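Side-chain contact in sensor protein kinase HptS (Staphylococcus aureus, PDB 6LKI), which acts as a membrane sensor histidine kinase of a two-component system, probably helping to couple detection of external hexose phosphate to control of its uptake: residues Asn82-Ser87 and Asn129-Asn134. Sequence-based numbering, arbitrary orientation.
Sequences NMYLFS and NILYAN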
loop_
_atom_site.group_PDB
_atom_site.type_symbol
_atom_site.label_atom_id
_atom_site.label_comp_id
_atom_site.label_asym_id
_atom_site.label_seq_id
_atom_site.Cartn_x
_atom_site.Cartn_y
_atom_site.Cartn_z
ATOM N N ASN B 82 -12.161 2.434 -10.860
ATOM C CA ASN B 82 -13.048 2.817 -11.948
ATOM C C ASN B 82 -13.294 4.318 -12.001
ATOM O O ASN B 82 -14.175 4.766 -12.743
ATOM C CB ASN B 82 -14.381 2.075 -11.828
ATOM C CG ASN B 82 -14.220 0.572 -11.918
ATOM O OD1 ASN B 82 -13.221 0.074 -12.439
ATOM N ND2 ASN B 82 -15.204 -0.161 -11.409
ATOM N N MET B 83 -12.544 5.100 -11.231
ATOM C CA MET B 83 -12.641 6.550 -11.230
ATOM C C MET B 83 -11.364 7.158 -11.796
ATOM O O MET B 83 -10.359 6.475 -12.012
ATOM C CB MET B 83 -12.895 7.084 -9.815
ATOM C CG MET B 83 -14.128 6.518 -9.138
ATOM S SD MET B 83 -14.281 7.117 -7.447
ATOM C CE MET B 83 -15.701 6.183 -6.884
ATOM N N TYR B 84 -11.418 8.464 -12.030
ATOM C CA TYR B 84 -10.285 9.219 -12.547
ATOM C C TYR B 84 -9.553 9.871 -11.382
ATOM O O TYR B 84 -10.121 10.719 -10.686
ATOM C CB TYR B 84 -10.749 10.275 -13.549
ATOM C CG TYR B 84 -9.655 11.204 -14.021
ATOM C CD1 TYR B 84 -8.541 10.714 -14.691
ATOM C CD2 TYR B 84 -9.737 12.574 -13.805
ATOM C CE1 TYR B 84 -7.538 11.560 -15.127
ATOM C CE2 TYR B 84 -8.740 13.428 -14.238
ATOM C CZ TYR B 84 -7.644 12.914 -14.899
ATOM O OH TYR B 84 -6.648 13.758 -15.332
ATOM N N LEU B 85 -8.301 9.471 -11.166
ATOM C CA LEU B 85 -7.469 10.111 -10.154
ATOM C C LEU B 85 -7.148 11.528 -10.611
ATOM O O LEU B 85 -6.405 11.725 -11.577
ATOM C CB LEU B 85 -6.196 9.306 -9.914
ATOM C CG LEU B 85 -5.232 9.901 -8.886
ATOM C CD1 LEU B 85 -5.947 10.149 -7.566
ATOM C CD2 LEU B 85 -4.028 8.995 -8.683
ATOM N N PHE B 86 -7.579 12.382 -9.739
ATOM C CA PHE B 86 -7.621 13.723 -10.309
ATOM C C PHE B 86 -6.721 14.714 -9.582
ATOM O O PHE B 86 -6.050 15.520 -10.232
ATOM C CB PHE B 86 -9.065 14.240 -10.316
ATOM C CG PHE B 86 -9.206 15.653 -10.822
ATOM C CD1 PHE B 86 -9.208 15.922 -12.180
ATOM C CD2 PHE B 86 -9.354 16.708 -9.939
ATOM C CE1 PHE B 86 -9.338 17.214 -12.649
ATOM C CE2 PHE B 86 -9.488 18.006 -10.404
ATOM C CZ PHE B 86 -9.480 18.257 -11.762
ATOM N N SER B 87 -6.290 14.493 -8.375
ATOM C CA SER B 87 -5.248 15.236 -7.683
ATOM C C SER B 87 -4.699 14.406 -6.532
ATOM O O SER B 87 -5.404 13.581 -5.944
ATOM C CB SER B 87 -5.766 16.582 -7.161
ATOM O OG SER B 87 -6.727 16.398 -6.138
ATOM N N ASN B 129 -2.879 5.093 -21.993
ATOM C CA ASN B 129 -3.631 4.296 -21.031
ATOM C C ASN B 129 -4.985 4.940 -20.751
ATOM O O ASN B 129 -5.086 6.160 -20.609
ATOM C CB ASN B 129 -2.866 4.161 -19.713
ATOM C CG ASN B 129 -1.569 3.392 -19.853
ATOM O OD1 ASN B 129 -1.467 2.455 -20.644
ATOM N ND2 ASN B 129 -0.562 3.791 -19.086
ATOM N N ILE B 130 -6.023 4.115 -20.645
ATOM C CA ILE B 130 -7.357 4.617 -20.327
ATOM C C ILE B 130 -7.423 4.936 -18.837
ATOM O O ILE B 130 -7.211 4.059 -17.993
ATOM C CB ILE B 130 -8.446 3.609 -20.722
ATOM C CG1 ILE B 130 -8.508 3.461 -22.244
ATOM C CG2 ILE B 130 -9.799 4.049 -20.177
ATOM C CD1 ILE B 130 -9.608 2.539 -22.727
ATOM N N LEU B 131 -7.715 6.198 -18.513
ATOM C CA LEU B 131 -7.832 6.644 -17.132
ATOM C C LEU B 131 -9.263 6.935 -16.705
ATOM O O LEU B 131 -9.515 7.075 -15.503
ATOM C CB LEU B 131 -6.977 7.898 -16.900
ATOM C CG LEU B 131 -5.499 7.802 -17.274
ATOM C CD1 LEU B 131 -4.808 9.133 -17.032
ATOM C CD2 LEU B 131 -4.816 6.690 -16.494
ATOM N N TYR B 132 -10.199 7.035 -17.645
ATOM C CA TYR B 132 -11.604 7.214 -17.313
ATOM C C TYR B 132 -12.445 6.805 -18.511
ATOM O O TYR B 132 -12.026 6.962 -19.661
ATOM C CB TYR B 132 -11.924 8.659 -16.910
ATOM C CG TYR B 132 -13.388 8.879 -16.591
ATOM C CD1 TYR B 132 -13.905 8.543 -15.347
ATOM C CD2 TYR B 132 -14.254 9.412 -17.539
ATOM C CE1 TYR B 132 -15.242 8.735 -15.053
ATOM C CE2 TYR B 132 -15.592 9.607 -17.253
ATOM C CZ TYR B 132 -16.080 9.267 -16.009
ATOM O OH TYR B 132 -17.412 9.461 -15.720
ATOM N N ALA B 133 -13.637 6.284 -18.227
ATOM C CA ALA B 133 -14.568 5.876 -19.270
ATOM C C ALA B 133 -15.948 5.700 -18.659
ATOM O O ALA B 133 -16.102 4.959 -17.684
ATOM C CB ALA B 133 -14.114 4.575 -19.941
ATOM N N ASN B 134 -16.943 6.385 -19.224
ATOM C CA ASN B 134 -18.339 6.159 -18.877
ATOM C C ASN B 134 -19.020 5.213 -19.859
ATOM O O ASN B 134 -20.253 5.175 -19.930
ATOM C CB ASN B 134 -19.094 7.487 -18.792
ATOM C CG ASN B 134 -18.978 8.317 -20.059
ATOM O OD1 ASN B 134 -18.444 7.863 -21.071
ATOM N ND2 ASN B 134 -19.481 9.544 -20.005
#
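Y84 and Y132 meet through their beta carbons, 3.9 Å from CB to CB, and illustrate how two sheets can be joined through their edge strands by side chains rather than by shared backbone bonds. Here the tight part is small. Both tyrosines hold CG anti to the backbone N (chi1 174° in Y84, 179° in Y132), and the ring of Y132 comes up beside Y84 through its CD1, 4.0 Å from CB of Y84, while the two rings do not stack on each other.

L131, the neighbour of Y132, extends the contact along the Y84 ring. Its CB sits 3.9 Å from Y84 CD1, while its branch passes obliquely along that ring, with L131 CD1 reaching Y84 CE1 at 4.1 Å. The carbonyl O of L131 lies at the edge of the same ring, near its plane, and also 3.7 Å from CA of Y84. This oxygen approaches M83 O to 3.6 Å as well, a carbonyl pair that offers no attraction, and the segments exchange no hydrogen bonds.

Away from the buried tyrosines the join thins out. L131 packs on Y84 yet stays partly open to solvent, and N82 and L85 lie exposed without touching 129-134.

A classic beta bulge, with L131 and Y132 both facing I123, presents these two neighbours together to Y84. The phenol ends then tie the sheets reciprocally: Y84 OH is hydrogen-bonded to H163 ND1 on strand 163-169, whereas Y132 OH is hydrogen-bonded to A105 O on strand 97-106. The contact thus bridges the outermost strands 84-92 and 130-133 of two 2-1-4-3 antiparallel sheets, an architecture consistent with tandem Cache-like modules, while F86 and S87 pack against I20 of the long helix 2-31.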